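Local coordinates for protein methyltransferase (Thermus thermophilus, PDB 1WS6) that probably transfers a methyl group from S-adenosylmethionine to ribosomal RNA, within a Rossmann-like fold, at residues A[2-7]-A[12-17]; A[30-35]-A[56-61]; A[62-67]-A[111-116]; A[135-138]-A[142-145]. All blocks are in the same frame, centred on the assembly; numbering follows the deposited sequence.

Contact 1: A[2-7]-A[12-17]; sequences VRILGG and VALKVP
Val2 to Ile4 and Val12 to Leu14 run antiparallel as a short, weakly bonded hairpin, in which Arg3 and Ala13 form a non-hydrogen-bonded pair with their CA atoms 4.3 Å apart. Two backbone hydrogen bonds flank that pair: Leu14 N meets Val2 O at 2.7 Å, and Ile4 N reaches Val12 O at 3.0 Å. The hairpin is two-sided, and its side chains sort accordingly. On the inner face Val2, Leu14 and Val16 gather: Val2 CG2 lies 3.6 Å from Val16 CG1 and is also in contact with Leu14 CB, so one methyl serves both neighbours. Ile4 joins them through its far end. Its CG1 branch turns back at the second torsion (chi2 -60°), and CD1 comes to 3.6 Å from Leu14 CD1, the two chains crossing at about a right angle. The outer face is more polar. There the extended chain of Arg3 passes over Ala13, NH1 standing 3.5 Å from Ala13 CB, obliquely to the guanidinium plane, while the same nitrogen is hydrogen-bonded to Gly11 O in the turn. The inner, apolar face rests on the body of the fold, where Ile4 and Leu14 both press on Leu57 of helix 54-61. Beside it, helix 73-86 is met at its end, Val12 and Leu14 each touching Thr86.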
loop_
_atom_site.group_PDB
_atom_site.type_symbol
_atom_site.label_atom_id
_atom_site.label_comp_id
_atom_site.label_asym_id
_atom_site.label_seq_id
_atom_site.Cartn_x
_atom_site.Cartn_y
_atom_site.Cartn_z
ATOM N N VAL A 2 -4.294 10.706 -11.404
ATOM C CA VAL A 2 -4.415 9.268 -11.197
ATOM C C VAL A 2 -5.836 8.959 -10.739
ATOM O O VAL A 2 -6.429 9.715 -9.974
ATOM C CB VAL A 2 -3.402 8.748 -10.142
ATOM C CG1 VAL A 2 -2.007 9.278 -10.454
ATOM C CG2 VAL A 2 -3.835 9.145 -8.751
ATOM N N ARG A 3 -6.382 7.849 -11.221
ATOM C CA ARG A 3 -7.743 7.465 -10.875
ATOM C C ARG A 3 -7.827 6.093 -10.229
ATOM O O ARG A 3 -6.962 5.236 -10.438
ATOM C CB ARG A 3 -8.625 7.453 -12.129
ATOM C CG ARG A 3 -8.758 8.791 -12.845
ATOM C CD ARG A 3 -9.524 8.653 -14.159
ATOM N NE ARG A 3 -9.595 9.920 -14.887
ATOM C CZ ARG A 3 -10.292 10.981 -14.484
ATOM N NH1 ARG A 3 -10.992 10.938 -13.360
ATOM N NH2 ARG A 3 -10.278 12.098 -15.196
ATOM N N ILE A 4 -8.876 5.901 -9.432
ATOM C CA ILE A 4 -9.129 4.620 -8.804
ATOM C C ILE A 4 -9.436 3.747 -10.020
ATOM O O ILE A 4 -10.149 4.178 -10.919
ATOM C CB ILE A 4 -10.380 4.678 -7.895
ATOM C CG1 ILE A 4 -10.146 5.652 -6.732
ATOM C CG2 ILE A 4 -10.721 3.279 -7.385
ATOM C CD1 ILE A 4 -8.971 5.288 -5.835
ATOM N N LEU A 5 -8.897 2.539 -10.064
ATOM C CA LEU A 5 -9.127 1.652 -11.200
ATOM C C LEU A 5 -10.396 0.809 -11.150
ATOM O O LEU A 5 -11.010 0.567 -12.184
ATOM C CB LEU A 5 -7.917 0.730 -11.396
ATOM C CG LEU A 5 -6.822 1.294 -12.303
ATOM C CD1 LEU A 5 -6.850 2.821 -12.300
ATOM C CD2 LEU A 5 -5.480 0.767 -11.834
ATOM N N GLY A 6 -10.789 0.356 -9.963
ATOM C CA GLY A 6 -11.986 -0.465 -9.858
ATOM C C GLY A 6 -12.748 -0.306 -8.555
ATOM O O GLY A 6 -12.425 0.555 -7.735
ATOM N N GLY A 7 -13.770 -1.131 -8.360
ATOM C CA GLY A 7 -14.540 -1.052 -7.136
ATOM C C GLY A 7 -15.471 0.141 -7.036
ATOM O O GLY A 7 -15.699 0.849 -8.014
ATOM N N VAL A 12 -12.711 7.687 -10.176
ATOM C CA VAL A 12 -12.485 8.939 -9.452
ATOM C C VAL A 12 -11.026 9.404 -9.446
ATOM O O VAL A 12 -10.112 8.639 -9.125
ATOM C CB VAL A 12 -12.979 8.829 -7.986
ATOM C CG1 VAL A 12 -12.547 10.052 -7.194
ATOM C CG2 VAL A 12 -14.497 8.705 -7.963
ATOM N N ALA A 13 -10.821 10.671 -9.796
ATOM C CA ALA A 13 -9.485 11.256 -9.841
ATOM C C ALA A 13 -8.973 11.545 -8.435
ATOM O O ALA A 13 -9.719 11.990 -7.565
ATOM C CB ALA A 13 -9.503 12.544 -10.658
ATOM N N LEU A 14 -7.691 11.301 -8.213
ATOM C CA LEU A 14 -7.132 11.550 -6.902
ATOM C C LEU A 14 -6.168 12.713 -6.954
ATOM O O LEU A 14 -5.353 12.801 -7.865
ATOM C CB LEU A 14 -6.409 10.299 -6.393
ATOM C CG LEU A 14 -7.276 9.044 -6.243
ATOM C CD1 LEU A 14 -6.419 7.859 -5.815
ATOM C CD2 LEU A 14 -8.382 9.325 -5.231
ATOM N N LYS A 15 -6.275 13.619 -5.989
ATOM C CA LYS A 15 -5.368 14.753 -5.934
ATOM C C LYS A 15 -4.002 14.183 -5.555
ATOM O O LYS A 15 -3.877 13.499 -4.539
ATOM C CB LYS A 15 -5.815 15.761 -4.868
ATOM C CG LYS A 15 -7.168 16.426 -5.103
ATOM C CD LYS A 15 -7.453 17.460 -4.000
ATOM C CE LYS A 15 -8.781 18.217 -4.193
ATOM N NZ LYS A 15 -10.013 17.416 -3.879
ATOM N N VAL A 16 -2.983 14.443 -6.369
ATOM C CA VAL A 16 -1.641 13.940 -6.076
ATOM C C VAL A 16 -0.569 15.011 -6.263
ATOM O O VAL A 16 -0.391 15.543 -7.356
ATOM C CB VAL A 16 -1.293 12.726 -6.961
ATOM C CG1 VAL A 16 -2.286 11.609 -6.712
ATOM C CG2 VAL A 16 -1.304 13.126 -8.424
ATOM N N PRO A 17 0.172 15.328 -5.192
ATOM C CA PRO A 17 1.230 16.343 -5.247
ATOM C C PRO A 17 2.268 16.044 -6.328
ATOM O O PRO A 17 2.663 14.894 -6.519
ATOM C CB PRO A 17 1.819 16.297 -3.837
ATOM C CG PRO A 17 1.655 14.867 -3.459
ATOM C CD PRO A 17 0.252 14.560 -3.938
#

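Contact 2: A[30-35]-A[56-61]; sequences ALFDYL and GLEAAS
Phe32 and Ala59 bring helices 25-38 and 54-61 closest within the two segments, yet their CA atoms remain 7.9 Å apart, so the gap is bridged by side chains rather than by backbone contact. Phe32 spans most of that distance. Its ring sets one face against Glu58, whose CG lies 3.7 Å from the ring centroid and 23° off the ring normal, a CH-pi contact shifted toward the rim where CE2 is only 3.4 Å from CG. Glu58 offers a methylene there because CG is anti to the backbone N (chi1 180°) and the chain then bends at the next bond, carrying the carboxylate past the ring instead of onto it; the two side chains slide by each other in opposite directions. Farther round, Ala59, a small residue, meets the ring obliquely, Phe32 CE1 lying 3.8 Å from Ala59 CA and 4.0 Å from its CB. The acid itself belongs to a different set of partners: OE1 accepts from Leu5 N and OE2 from Gly6 N, so the carboxylate fastens the N-terminal loop to helix 54-61. A buried glutamate thus does two jobs, its aliphatic part packing on an aromatic face and its oxygens satisfying backbone amides. Glu62 OE2 lies close to Glu58 OE2; the two amides, and Arg36 in its salt bridge to Glu62, may offset that crowding of charge.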
loop_
_atom_site.group_PDB
_atom_site.type_symbol
_atom_site.label_atom_id
_atom_site.label_comp_id
_atom_site.label_asym_id
_atom_site.label_seq_id
_atom_site.Cartn_x
_atom_site.Cartn_y
_atom_site.Cartn_z
ATOM N N ALA A 30 -2.259 -4.579 -12.176
ATOM C CA ALA A 30 -1.857 -5.985 -12.088
ATOM C C ALA A 30 -1.927 -6.487 -10.654
ATOM O O ALA A 30 -2.452 -7.568 -10.394
ATOM C CB ALA A 30 -0.441 -6.184 -12.649
ATOM N N LEU A 31 -1.406 -5.702 -9.721
ATOM C CA LEU A 31 -1.430 -6.104 -8.326
ATOM C C LEU A 31 -2.838 -6.484 -7.872
ATOM O O LEU A 31 -3.037 -7.537 -7.268
ATOM C CB LEU A 31 -0.897 -4.987 -7.419
ATOM C CG LEU A 31 -1.039 -5.394 -5.944
ATOM C CD1 LEU A 31 -0.271 -6.686 -5.708
ATOM C CD2 LEU A 31 -0.546 -4.302 -5.029
ATOM N N PHE A 32 -3.816 -5.637 -8.169
ATOM C CA PHE A 32 -5.176 -5.924 -7.749
ATOM C C PHE A 32 -5.894 -7.016 -8.537
ATOM O O PHE A 32 -6.771 -7.686 -7.987
ATOM C CB PHE A 32 -5.974 -4.618 -7.688
ATOM C CG PHE A 32 -5.592 -3.757 -6.507
ATOM C CD1 PHE A 32 -6.034 -4.077 -5.231
ATOM C CD2 PHE A 32 -4.694 -2.715 -6.648
ATOM C CE1 PHE A 32 -5.585 -3.383 -4.119
ATOM C CE2 PHE A 32 -4.241 -2.015 -5.535
ATOM C CZ PHE A 32 -4.690 -2.355 -4.267
ATOM N N ASP A 33 -5.529 -7.220 -9.803
ATOM C CA ASP A 33 -6.155 -8.293 -10.574
ATOM C C ASP A 33 -5.815 -9.563 -9.814
ATOM O O ASP A 33 -6.644 -10.455 -9.653
ATOM C CB ASP A 33 -5.561 -8.432 -11.977
ATOM C CG ASP A 33 -6.057 -7.385 -12.948
ATOM O OD1 ASP A 33 -7.095 -6.738 -12.685
ATOM O OD2 ASP A 33 -5.396 -7.231 -13.997
ATOM N N TYR A 34 -4.574 -9.626 -9.346
ATOM C CA TYR A 34 -4.080 -10.769 -8.596
ATOM C C TYR A 34 -4.722 -10.865 -7.217
ATOM O O TYR A 34 -5.189 -11.923 -6.812
ATOM C CB TYR A 34 -2.568 -10.659 -8.430
ATOM C CG TYR A 34 -1.979 -11.767 -7.596
ATOM C CD1 TYR A 34 -1.914 -13.069 -8.084
ATOM C CD2 TYR A 34 -1.518 -11.526 -6.308
ATOM C CE1 TYR A 34 -1.411 -14.096 -7.316
ATOM C CE2 TYR A 34 -1.014 -12.550 -5.531
ATOM C CZ TYR A 34 -0.964 -13.832 -6.041
ATOM O OH TYR A 34 -0.480 -14.862 -5.268
ATOM N N LEU A 35 -4.745 -9.747 -6.500
ATOM C CA LEU A 35 -5.301 -9.702 -5.158
ATOM C C LEU A 35 -6.762 -10.104 -5.039
ATOM O O LEU A 35 -7.131 -10.796 -4.094
ATOM C CB LEU A 35 -5.099 -8.311 -4.557
ATOM C CG LEU A 35 -3.911 -8.157 -3.605
ATOM C CD1 LEU A 35 -2.801 -9.125 -3.968
ATOM C CD2 LEU A 35 -3.424 -6.720 -3.656
ATOM N N GLY A 56 -3.674 2.459 -1.299
ATOM C CA GLY A 56 -4.570 2.179 -0.190
ATOM C C GLY A 56 -6.039 2.482 -0.490
ATOM O O GLY A 56 -6.940 1.785 -0.009
ATOM N N LEU A 57 -6.294 3.533 -1.264
ATOM C CA LEU A 57 -7.668 3.880 -1.601
ATOM C C LEU A 57 -8.220 2.899 -2.632
ATOM O O LEU A 57 -9.430 2.641 -2.681
ATOM C CB LEU A 57 -7.745 5.311 -2.133
ATOM C CG LEU A 57 -7.515 6.379 -1.059
ATOM C CD1 LEU A 57 -7.572 7.778 -1.671
ATOM C CD2 LEU A 57 -8.581 6.230 0.023
ATOM N N GLU A 58 -7.326 2.355 -3.456
ATOM C CA GLU A 58 -7.733 1.390 -4.463
ATOM C C GLU A 58 -8.233 0.156 -3.716
ATOM O O GLU A 58 -9.251 -0.429 -4.072
ATOM C CB GLU A 58 -6.550 1.025 -5.355
ATOM C CG GLU A 58 -6.867 0.010 -6.445
ATOM C CD GLU A 58 -7.757 0.574 -7.545
ATOM O OE1 GLU A 58 -7.542 1.735 -7.954
ATOM O OE2 GLU A 58 -8.662 -0.148 -8.009
ATOM N N ALA A 59 -7.514 -0.231 -2.670
ATOM C CA ALA A 59 -7.909 -1.387 -1.873
ATOM C C ALA A 59 -9.277 -1.125 -1.243
ATOM O O ALA A 59 -10.159 -1.983 -1.278
ATOM C CB ALA A 59 -6.869 -1.664 -0.776
ATOM N N ALA A 60 -9.446 0.063 -0.672
ATOM C CA ALA A 60 -10.705 0.418 -0.041
ATOM C C ALA A 60 -11.830 0.343 -1.051
ATOM O O ALA A 60 -12.892 -0.208 -0.773
ATOM C CB ALA A 60 -10.624 1.812 0.535
ATOM N N SER A 61 -11.592 0.889 -2.235
ATOM C CA SER A 61 -12.596 0.887 -3.281
ATOM C C SER A 61 -12.950 -0.522 -3.707
ATOM O O SER A 61 -14.041 -0.770 -4.211
ATOM C CB SER A 61 -12.095 1.664 -4.500
ATOM O OG SER A 61 -13.048 1.624 -5.549
#

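Contact 3: A[62-67]-A[111-116]; sequences EGWEAV and FTVAFM
Trp64 and Val113 meet across the middle of a Rossmann-like sheet, where strands 65-69 and 111-116 lie on either side of strand 44-48 and touch by reaching over it. The six-membered end of the indole does the touching. Trp64 CH2 is 3.6 Å from Val113 CG2, which approaches the ring obliquely, and CZ3 is 3.9 Å from Thr112 CB, which sits at the ring edge near its plane. Both partners cross the tryptophan at about a right angle. The indole follows directly on the end of helix 54-61, a Schellman motif with Gly63 as its C-prime residue, closed by Trp64 N to Ala59 O and Gly63 N to Ala60 O, after which the chain enters strand 65-69. This helix-to-strand turn is part of the beta-alpha-beta succession that builds the parallel half of the sheet, and Trp64 packs back on Ala59 of the same helix. On the other face of the sheet a second pair forms. With CG1 anti to the backbone N (chi1 170°), Val67 turns CG2 to the rim of Phe111, 3.7 Å from CE1 and close to the ring plane, while the phenyl group also has a cation-pi partner in Arg44 and packs on Leu46 of the intervening strand. Thr112, at the corner where the strand breaks direction, directs OG1 to Glu138 OE1 in a hydrogen bond.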
loop_
_atom_site.group_PDB
_atom_site.type_symbol
_atom_site.label_atom_id
_atom_site.label_comp_id
_atom_site.label_asym_id
_atom_site.label_seq_id
_atom_site.Cartn_x
_atom_site.Cartn_y
_atom_site.Cartn_z
ATOM N N GLU A 62 -12.030 -1.453 -3.500
ATOM C CA GLU A 62 -12.284 -2.814 -3.919
ATOM C C GLU A 62 -12.775 -3.740 -2.827
ATOM O O GLU A 62 -12.755 -4.954 -2.987
ATOM C CB GLU A 62 -11.046 -3.390 -4.616
ATOM C CG GLU A 62 -10.860 -2.806 -6.013
ATOM C CD GLU A 62 -9.685 -3.391 -6.772
ATOM O OE1 GLU A 62 -9.495 -4.630 -6.756
ATOM O OE2 GLU A 62 -8.959 -2.598 -7.408
ATOM N N GLY A 63 -13.228 -3.160 -1.722
ATOM C CA GLY A 63 -13.759 -3.967 -0.641
ATOM C C GLY A 63 -12.844 -4.329 0.512
ATOM O O GLY A 63 -13.249 -5.076 1.401
ATOM N N TRP A 64 -11.615 -3.827 0.509
ATOM C CA TRP A 64 -10.691 -4.111 1.605
ATOM C C TRP A 64 -10.925 -3.121 2.731
ATOM O O TRP A 64 -11.431 -2.026 2.500
ATOM C CB TRP A 64 -9.242 -3.959 1.154
ATOM C CG TRP A 64 -8.805 -4.966 0.170
ATOM C CD1 TRP A 64 -8.994 -4.938 -1.179
ATOM C CD2 TRP A 64 -8.143 -6.193 0.462
ATOM N NE1 TRP A 64 -8.484 -6.084 -1.751
ATOM C CE2 TRP A 64 -7.960 -6.871 -0.758
ATOM C CE3 TRP A 64 -7.693 -6.791 1.639
ATOM C CZ2 TRP A 64 -7.347 -8.116 -0.830
ATOM C CZ3 TRP A 64 -7.087 -8.022 1.565
ATOM C CH2 TRP A 64 -6.919 -8.674 0.343
ATOM N N GLU A 65 -10.565 -3.516 3.947
ATOM C CA GLU A 65 -10.670 -2.634 5.108
ATOM C C GLU A 65 -9.254 -2.047 5.144
ATOM O O GLU A 65 -8.322 -2.657 5.673
ATOM C CB GLU A 65 -10.950 -3.442 6.379
ATOM C CG GLU A 65 -11.385 -2.587 7.563
ATOM C CD GLU A 65 -11.474 -3.370 8.872
ATOM O OE1 GLU A 65 -12.027 -4.494 8.858
ATOM O OE2 GLU A 65 -11.001 -2.849 9.909
ATOM N N ALA A 66 -9.094 -0.868 4.562
ATOM C CA ALA A 66 -7.782 -0.256 4.455
ATOM C C ALA A 66 -7.319 0.664 5.569
ATOM O O ALA A 66 -8.074 1.468 6.096
ATOM C CB ALA A 66 -7.683 0.476 3.121
ATOM N N VAL A 67 -6.045 0.537 5.902
ATOM C CA VAL A 67 -5.413 1.362 6.914
ATOM C C VAL A 67 -4.222 2.010 6.230
ATOM O O VAL A 67 -3.332 1.323 5.768
ATOM C CB VAL A 67 -4.916 0.527 8.101
ATOM C CG1 VAL A 67 -4.050 1.380 9.014
ATOM C CG2 VAL A 67 -6.101 -0.008 8.867
ATOM N N PHE A 111 -3.473 -7.914 9.496
ATOM C CA PHE A 111 -3.936 -7.664 8.142
ATOM C C PHE A 111 -3.704 -8.851 7.237
ATOM O O PHE A 111 -2.853 -9.705 7.506
ATOM C CB PHE A 111 -3.185 -6.474 7.552
ATOM C CG PHE A 111 -3.218 -5.248 8.412
ATOM C CD1 PHE A 111 -4.119 -4.229 8.153
ATOM C CD2 PHE A 111 -2.350 -5.120 9.490
ATOM C CE1 PHE A 111 -4.158 -3.100 8.954
ATOM C CE2 PHE A 111 -2.382 -3.993 10.296
ATOM C CZ PHE A 111 -3.287 -2.981 10.028
ATOM N N THR A 112 -4.452 -8.885 6.144
ATOM C CA THR A 112 -4.317 -9.950 5.165
ATOM C C THR A 112 -3.235 -9.574 4.144
ATOM O O THR A 112 -2.517 -10.431 3.629
ATOM C CB THR A 112 -5.654 -10.175 4.467
ATOM O OG1 THR A 112 -6.615 -10.576 5.450
ATOM C CG2 THR A 112 -5.539 -11.241 3.391
ATOM N N VAL A 113 -3.117 -8.281 3.872
ATOM C CA VAL A 113 -2.131 -7.784 2.927
ATOM C C VAL A 113 -1.480 -6.507 3.431
ATOM O O VAL A 113 -2.144 -5.639 4.003
ATOM C CB VAL A 113 -2.761 -7.467 1.560
ATOM C CG1 VAL A 113 -1.711 -6.867 0.639
ATOM C CG2 VAL A 113 -3.357 -8.721 0.960
ATOM N N ALA A 114 -0.175 -6.403 3.232
ATOM C CA ALA A 114 0.554 -5.213 3.641
ATOM C C ALA A 114 1.406 -4.793 2.449
ATOM O O ALA A 114 2.388 -5.453 2.123
ATOM C CB ALA A 114 1.432 -5.510 4.853
ATOM N N PHE A 115 0.995 -3.710 1.793
ATOM C CA PHE A 115 1.686 -3.173 0.627
ATOM C C PHE A 115 2.543 -1.982 1.008
ATOM O O PHE A 115 2.077 -1.053 1.671
ATOM C CB PHE A 115 0.674 -2.744 -0.443
ATOM C CG PHE A 115 1.283 -1.955 -1.581
ATOM C CD1 PHE A 115 1.521 -0.587 -1.456
ATOM C CD2 PHE A 115 1.634 -2.581 -2.767
ATOM C CE1 PHE A 115 2.101 0.144 -2.499
ATOM C CE2 PHE A 115 2.214 -1.861 -3.816
ATOM C CZ PHE A 115 2.449 -0.497 -3.683
HETATM N N MSE A 116 3.793 -1.996 0.568
HETATM C CA MSE A 116 4.695 -0.905 0.873
HETATM C C MSE A 116 5.463 -0.398 -0.346
HETATM O O MSE A 116 6.210 -1.139 -0.980
HETATM C CB MSE A 116 5.667 -1.344 1.964
HETATM C CG MSE A 116 6.723 -0.326 2.301
HETATM SE SE MSE A 116 7.721 -0.828 3.878
HETATM C CE MSE A 116 6.667 0.145 5.136
#

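Contact 4: A[135-138]-A[142-145]; sequences GLVE and LYVL
Val137 and Tyr143 supply the apolar part of this contact. Val137 CG2 lies over one face of the phenol ring, 3.7 Å from its centroid and 16° off the normal, in a CH-pi contact offset toward CZ and CE2, each 3.6 Å away. The valine presents both methyls to the other segment: CG1, anti to the backbone N (chi1 175°), comes to 3.5 Å from Leu142 N, leaving CG2 for the ring. The two side chains slide past each other in opposite directions, and the tyrosine reaches back toward the loop that leaves helix 126-134. Leu131 and Leu132 of that helix also pack on Tyr143. The helix and strands 111-116 and 141-148 form a beta-alpha-beta crossover. The short strand 137-138 follows the helix; Leu136 and Glu138 bond to the backbone of Phe111, before the corner at Thr112, and Leu142 bonds to Thr112 and Ala114. The polar interactions collect around the phenol oxygen. Tyr143 OH and Val137 O are bridged by a water, which donates to the carbonyl at 2.7 Å and lies 2.5 Å from the hydroxyl. Close to the same phenol oxygen, Tyr143 OH, are two amides, Leu136 N at 3.2 Å near the ring plane and Val137 N at 3.3 Å, and the first of these is hydrogen-bonded to Ser134 OG.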
loop_
_atom_site.group_PDB
_atom_site.type_symbol
_atom_site.label_atom_id
_atom_site.label_comp_id
_atom_site.label_asym_id
_atom_site.label_seq_id
_atom_site.Cartn_x
_atom_site.Cartn_y
_atom_site.Cartn_z
ATOM N N GLY A 135 5.542 -8.769 11.804
ATOM C CA GLY A 135 4.642 -9.905 11.904
ATOM C C GLY A 135 3.179 -9.495 11.906
ATOM O O GLY A 135 2.353 -10.178 12.503
ATOM N N LEU A 136 2.848 -8.399 11.229
ATOM C CA LEU A 136 1.467 -7.914 11.199
ATOM C C LEU A 136 0.501 -8.629 10.243
ATOM O O LEU A 136 -0.712 -8.500 10.387
ATOM C CB LEU A 136 1.449 -6.418 10.900
ATOM C CG LEU A 136 2.148 -5.498 11.908
ATOM C CD1 LEU A 136 2.060 -4.062 11.415
ATOM C CD2 LEU A 136 1.493 -5.640 13.295
ATOM N N VAL A 137 1.026 -9.378 9.276
ATOM C CA VAL A 137 0.175 -10.103 8.330
ATOM C C VAL A 137 -0.142 -11.514 8.825
ATOM O O VAL A 137 0.746 -12.287 9.166
ATOM C CB VAL A 137 0.831 -10.213 6.936
ATOM C CG1 VAL A 137 -0.031 -11.079 6.022
ATOM C CG2 VAL A 137 1.002 -8.824 6.326
ATOM N N GLU A 138 -1.427 -11.834 8.853
ATOM C CA GLU A 138 -1.925 -13.127 9.300
ATOM C C GLU A 138 -1.455 -14.251 8.386
ATOM O O GLU A 138 -1.083 -14.014 7.233
ATOM C CB GLU A 138 -3.449 -13.103 9.289
ATOM C CG GLU A 138 -4.016 -13.158 7.889
ATOM C CD GLU A 138 -5.494 -12.838 7.827
ATOM O OE1 GLU A 138 -6.077 -12.991 6.729
ATOM O OE2 GLU A 138 -6.068 -12.428 8.862
ATOM N N LEU A 142 -0.167 -11.680 2.582
ATOM C CA LEU A 142 0.963 -11.236 1.775
ATOM C C LEU A 142 1.608 -9.927 2.181
ATOM O O LEU A 142 0.946 -9.026 2.690
ATOM C CB LEU A 142 0.544 -11.050 0.323
ATOM C CG LEU A 142 0.499 -12.217 -0.641
ATOM C CD1 LEU A 142 0.061 -11.693 -1.999
ATOM C CD2 LEU A 142 1.874 -12.877 -0.719
ATOM N N TYR A 143 2.915 -9.848 1.937
ATOM C CA TYR A 143 3.701 -8.639 2.142
ATOM C C TYR A 143 4.094 -8.326 0.705
ATOM O O TYR A 143 4.692 -9.162 0.024
ATOM C CB TYR A 143 4.986 -8.875 2.949
ATOM C CG TYR A 143 4.800 -9.011 4.444
ATOM C CD1 TYR A 143 4.724 -10.264 5.042
ATOM C CD2 TYR A 143 4.695 -7.887 5.257
ATOM C CE1 TYR A 143 4.549 -10.395 6.402
ATOM C CE2 TYR A 143 4.516 -8.007 6.627
ATOM C CZ TYR A 143 4.443 -9.265 7.191
ATOM O OH TYR A 143 4.241 -9.404 8.540
ATOM N N VAL A 144 3.727 -7.149 0.226
ATOM C CA VAL A 144 4.066 -6.766 -1.130
ATOM C C VAL A 144 4.975 -5.556 -1.061
ATOM O O VAL A 144 4.624 -4.538 -0.467
ATOM C CB VAL A 144 2.819 -6.405 -1.942
ATOM C CG1 VAL A 144 3.231 -5.985 -3.348
ATOM C CG2 VAL A 144 1.863 -7.596 -1.980
ATOM N N LEU A 145 6.137 -5.666 -1.684
ATOM C CA LEU A 145 7.104 -4.585 -1.658
ATOM C C LEU A 145 7.358 -4.036 -3.066
ATOM O O LEU A 145 7.664 -4.802 -3.978
ATOM C CB LEU A 145 8.400 -5.125 -1.036
ATOM C CG LEU A 145 8.142 -6.135 0.112
ATOM C CD1 LEU A 145 9.428 -6.841 0.539
ATOM C CD2 LEU A 145 7.526 -5.411 1.299
HETATM O O HOH W 1 3.330 -11.584 9.242
#

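Overall arrangement
The four contacts illustrate how chemistry follows position in an alpha/beta fold. Contact 1 is peripheral and partly buried, and it alone pairs its two segments through direct backbone hydrogen bonds; contacts 2, 3 and 4 are buried. Contacts 2 and 3 share the run from helix 54-61 into strand 65-69, with centres about 8 Å apart, and are both held by aromatic and aliphatic packing. Contacts 3 and 4 meet at neighbouring strands 111-116 and 141-148, but contact 4 adds a bridging water. Contact 1 touches contact 2 through polar groups. The centres of contacts 1 and 4 are about 24 Å apart, on opposite sides of the chain's centre.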